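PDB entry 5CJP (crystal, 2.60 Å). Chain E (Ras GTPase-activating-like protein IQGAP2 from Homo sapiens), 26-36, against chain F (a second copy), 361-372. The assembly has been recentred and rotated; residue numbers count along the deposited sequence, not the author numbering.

Chain E 26-36: LYLAKLIFQMP
Chain F (361-372) EKNDLLSELLGS

One aspartate serves two residues of the opposing helix: Asp364(F) takes the tyrosine hydroxyl on one carboxylate oxygen and the lysine ammonium on the other. Tyr27(E) OH donates a hydrogen bond to Asp364(F) OD1 at 2.7 Å, and Lys30(E) NZ forms a salt bridge with Asp364(F) OD2 at 3.5 Å, a long one. The aspartate's CA-to-CB bond points sideways, yet an off-well chi1 of -110° with chi2 of 59° brings its carboxylate nearer to chain E.

The chain E backbone is helical from Leu26(E), continuing a helix begun earlier, with phi/psi near -60/-43 and i to i+4 bonds such as Leu31(E) N to Tyr27(E) O at 2.9 Å. At Gln34(E) the backbone turns to -86/-3, and Met35(E) and Pro36(E) are extended at -76/159 and -61/143. Chain F enters extended, Lys362(F) at -151/132 and Asn363(F) at -87/99, then winds into a weakly bonded helix at about 366-370, where Leu370(F) N reaches Leu366(F) O at 2.6 Å. The two helix axes approach to 8.9 Å and cross at -78°. Register is set by Leu31(E) CA and Ser367(F) CA, 5.1 Å apart.

At the closest CA pair stands a serine. Ser367(F), chi1 p, points toward chain E and puts its CB 3.2 Å from Leu31(E) O and 3.7 Å from Leu31(E) CB. Leu31(E), in the mt rotamer, also points toward its partner; its CD1 lies 3.8 Å from Leu366(F) CD2 (rotamer tp) and 3.5 Å from Leu370(F) CD1 (rotamer mt). These apolar contacts bury methyls beside the polar cluster. Leu28(E), tt, adds a looser approach, CD2 to Leu370(F) CD1 at 4.5 Å.

Tyr27(E) has chi1 t and chi2 55°, and Asp364(F) OD1 and Asn363(F) O lie at its ring edge, near the ring plane. Lys30(E) is all-trans, so a side chain that starts sideways still delivers its charge to the aspartate.

Beyond the helical turns, Met35(E), with chi angles m, t and p (-73°, 170°, 39°), runs along chain F: its CG lies 3.1 Å from Ser367(F) O and its CE 3.6 Å from Gly371(F) CA. An ideal CB on that glycine would fall 2.9 Å from Ser367(F) O, a clash within its own chain. Pro36(E) CD ends the contact 3.9 Å from Glu368(F) OE1. The rule is compact: a serine against Leu31(E) at the closest CA pair, a glycine under the methionine's CE, leucines alongside, and one acid shared between a hydroxyl donor and an ammonium.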

# COMPACT_ATOMS: atom_id res chain seq x y z
N LEU E 26 -20.64 10.74 -4.73
CA LEU E 26 -21.71 11.65 -4.32
C LEU E 26 -23.02 10.92 -4.14
O LEU E 26 -23.76 11.15 -3.17
CB LEU E 26 -21.89 12.75 -5.35
CG LEU E 26 -20.75 13.75 -5.45
CD1 LEU E 26 -21.07 14.71 -6.58
CD2 LEU E 26 -20.59 14.50 -4.13
N TYR E 27 -23.31 10.02 -5.08
CA TYR E 27 -24.54 9.26 -5.03
C TYR E 27 -24.45 8.18 -3.94
O TYR E 27 -25.45 7.85 -3.29
CB TYR E 27 -24.82 8.67 -6.43
CG TYR E 27 -26.08 7.83 -6.51
CD1 TYR E 27 -27.32 8.35 -6.12
CD2 TYR E 27 -26.03 6.49 -6.92
CE1 TYR E 27 -28.48 7.57 -6.13
CE2 TYR E 27 -27.18 5.70 -6.92
CZ TYR E 27 -28.40 6.26 -6.52
OH TYR E 27 -29.54 5.49 -6.51
N LEU E 28 -23.25 7.64 -3.73
CA LEU E 28 -23.08 6.63 -2.67
C LEU E 28 -23.43 7.32 -1.35
O LEU E 28 -24.20 6.79 -0.53
CB LEU E 28 -21.63 6.13 -2.62
CG LEU E 28 -21.44 4.69 -2.13
CD1 LEU E 28 -20.08 4.52 -1.50
CD2 LEU E 28 -22.47 4.33 -1.12
N ALA E 29 -22.83 8.50 -1.14
CA ALA E 29 -23.08 9.29 0.06
C ALA E 29 -24.58 9.49 0.25
O ALA E 29 -25.11 9.29 1.35
CB ALA E 29 -22.40 10.64 -0.04
N LYS E 30 -25.27 9.89 -0.81
CA LYS E 30 -26.71 10.07 -0.70
C LYS E 30 -27.39 8.76 -0.23
O LYS E 30 -28.22 8.78 0.68
CB LYS E 30 -27.31 10.54 -2.03
CG LYS E 30 -28.80 10.75 -1.98
CD LYS E 30 -29.39 10.72 -3.37
CE LYS E 30 -30.91 10.69 -3.34
NZ LYS E 30 -31.48 10.22 -4.65
N LEU E 31 -27.04 7.64 -0.85
CA LEU E 31 -27.64 6.37 -0.45
C LEU E 31 -27.36 6.11 1.02
O LEU E 31 -28.20 5.53 1.75
CB LEU E 31 -27.06 5.23 -1.28
CG LEU E 31 -27.45 5.18 -2.75
CD1 LEU E 31 -26.81 3.97 -3.41
CD2 LEU E 31 -28.96 5.11 -2.87
N ILE E 32 -26.17 6.50 1.47
CA ILE E 32 -25.82 6.33 2.89
C ILE E 32 -26.76 7.16 3.76
O ILE E 32 -27.25 6.66 4.78
CB ILE E 32 -24.31 6.71 3.16
CG1 ILE E 32 -23.39 5.52 2.82
CG2 ILE E 32 -24.12 7.17 4.56
CD1 ILE E 32 -23.88 4.67 1.75
N PHE E 33 -27.05 8.40 3.36
CA PHE E 33 -27.96 9.23 4.17
C PHE E 33 -29.34 8.61 4.38
O PHE E 33 -29.90 8.71 5.46
CB PHE E 33 -28.16 10.64 3.57
CG PHE E 33 -26.90 11.42 3.41
CD1 PHE E 33 -25.90 11.37 4.39
CD2 PHE E 33 -26.68 12.17 2.27
CE1 PHE E 33 -24.72 12.06 4.21
CE2 PHE E 33 -25.48 12.87 2.09
CZ PHE E 33 -24.51 12.81 3.06
N GLN E 34 -29.88 7.96 3.36
CA GLN E 34 -31.21 7.38 3.53
C GLN E 34 -31.32 5.98 4.16
O GLN E 34 -32.42 5.49 4.37
CB GLN E 34 -31.97 7.43 2.20
CG GLN E 34 -31.44 6.48 1.15
CD GLN E 34 -32.09 6.67 -0.21
OE1 GLN E 34 -32.37 5.70 -0.91
NE2 GLN E 34 -32.31 7.93 -0.61
N MET E 35 -30.20 5.34 4.47
CA MET E 35 -30.21 4.01 5.10
C MET E 35 -30.58 4.16 6.57
O MET E 35 -30.44 5.23 7.15
CB MET E 35 -28.82 3.38 5.07
CG MET E 35 -28.33 2.88 3.74
SD MET E 35 -26.57 2.44 3.87
CE MET E 35 -26.54 1.70 5.45
N PRO E 36 -31.07 3.08 7.21
CA PRO E 36 -31.39 3.26 8.63
C PRO E 36 -30.05 3.64 9.25
O PRO E 36 -29.01 3.13 8.83
CB PRO E 36 -31.88 1.88 9.06
CG PRO E 36 -32.47 1.32 7.77
CD PRO E 36 -31.44 1.72 6.75
N GLU F 361 -30.76 5.92 -15.33
CA GLU F 361 -31.49 5.03 -14.43
C GLU F 361 -30.67 4.87 -13.16
O GLU F 361 -29.44 4.92 -13.20
CB GLU F 361 -31.72 3.67 -15.11
CG GLU F 361 -32.39 3.77 -16.49
CD GLU F 361 -33.85 4.25 -16.44
OE1 GLU F 361 -34.18 5.12 -15.60
OE2 GLU F 361 -34.66 3.76 -17.27
N LYS F 362 -31.35 4.71 -12.03
CA LYS F 362 -30.66 4.56 -10.76
C LYS F 362 -31.45 3.72 -9.75
O LYS F 362 -32.65 3.92 -9.55
CB LYS F 362 -30.36 5.95 -10.17
CG LYS F 362 -31.58 6.72 -9.70
CD LYS F 362 -31.19 8.02 -9.01
CE LYS F 362 -32.33 8.55 -8.16
NZ LYS F 362 -33.61 8.65 -8.93
N ASN F 363 -30.76 2.77 -9.13
CA ASN F 363 -31.37 1.87 -8.15
C ASN F 363 -31.31 2.53 -6.78
O ASN F 363 -30.28 2.49 -6.12
CB ASN F 363 -30.59 0.54 -8.12
CG ASN F 363 -31.36 -0.59 -7.45
OD1 ASN F 363 -31.92 -0.43 -6.37
ND2 ASN F 363 -31.39 -1.75 -8.10
N ASP F 364 -32.41 3.14 -6.35
CA ASP F 364 -32.43 3.79 -5.04
C ASP F 364 -32.75 2.80 -3.93
O ASP F 364 -32.33 2.98 -2.79
CB ASP F 364 -33.42 4.96 -5.03
CG ASP F 364 -32.72 6.32 -4.96
OD1 ASP F 364 -31.92 6.64 -5.87
OD2 ASP F 364 -32.99 7.09 -4.01
N LEU F 365 -33.49 1.74 -4.28
CA LEU F 365 -33.85 0.70 -3.31
C LEU F 365 -32.58 -0.11 -3.05
O LEU F 365 -32.60 -1.19 -2.47
CB LEU F 365 -34.95 -0.22 -3.87
CG LEU F 365 -36.31 0.40 -4.23
CD1 LEU F 365 -37.26 -0.71 -4.67
CD2 LEU F 365 -36.90 1.15 -3.04
N LEU F 366 -31.47 0.45 -3.51
CA LEU F 366 -30.15 -0.14 -3.38
C LEU F 366 -29.53 0.13 -2.02
O LEU F 366 -28.73 -0.67 -1.53
CB LEU F 366 -29.24 0.43 -4.46
CG LEU F 366 -27.74 0.22 -4.34
CD1 LEU F 366 -27.44 -1.26 -4.29
CD2 LEU F 366 -27.04 0.87 -5.52
N SER F 367 -29.89 1.25 -1.40
CA SER F 367 -29.34 1.56 -0.10
C SER F 367 -29.92 0.61 0.95
O SER F 367 -29.45 0.57 2.09
CB SER F 367 -29.61 3.02 0.28
OG SER F 367 -30.99 3.33 0.23
N GLU F 368 -30.93 -0.15 0.57
CA GLU F 368 -31.50 -1.12 1.50
C GLU F 368 -30.68 -2.39 1.38
O GLU F 368 -30.47 -3.11 2.36
CB GLU F 368 -32.98 -1.38 1.19
CG GLU F 368 -33.84 -0.22 1.61
CD GLU F 368 -33.35 0.39 2.92
OE1 GLU F 368 -33.31 -0.33 3.94
OE2 GLU F 368 -33.00 1.60 2.93
N LEU F 369 -30.22 -2.65 0.16
CA LEU F 369 -29.40 -3.81 -0.11
C LEU F 369 -28.04 -3.51 0.47
O LEU F 369 -27.47 -4.32 1.20
CB LEU F 369 -29.29 -4.03 -1.62
CG LEU F 369 -30.63 -4.34 -2.29
CD1 LEU F 369 -30.51 -4.18 -3.79
CD2 LEU F 369 -31.08 -5.75 -1.91
N LEU F 370 -27.52 -2.32 0.15
CA LEU F 370 -26.23 -1.90 0.67
C LEU F 370 -26.26 -1.93 2.19
O LEU F 370 -25.28 -2.32 2.83
CB LEU F 370 -25.89 -0.48 0.20
CG LEU F 370 -25.53 -0.31 -1.28
CD1 LEU F 370 -25.60 1.17 -1.65
CD2 LEU F 370 -24.15 -0.87 -1.54
N GLY F 371 -27.40 -1.54 2.76
CA GLY F 371 -27.56 -1.51 4.20
C GLY F 371 -27.40 -2.83 4.93
O GLY F 371 -27.82 -2.94 6.08
N SER F 372 -26.79 -3.82 4.29
CA SER F 372 -26.58 -5.12 4.92
C SER F 372 -25.16 -5.61 4.68
O SER F 372 -24.24 -5.26 5.42
CB SER F 372 -27.59 -6.13 4.38
OG SER F 372 -28.90 -5.68 4.68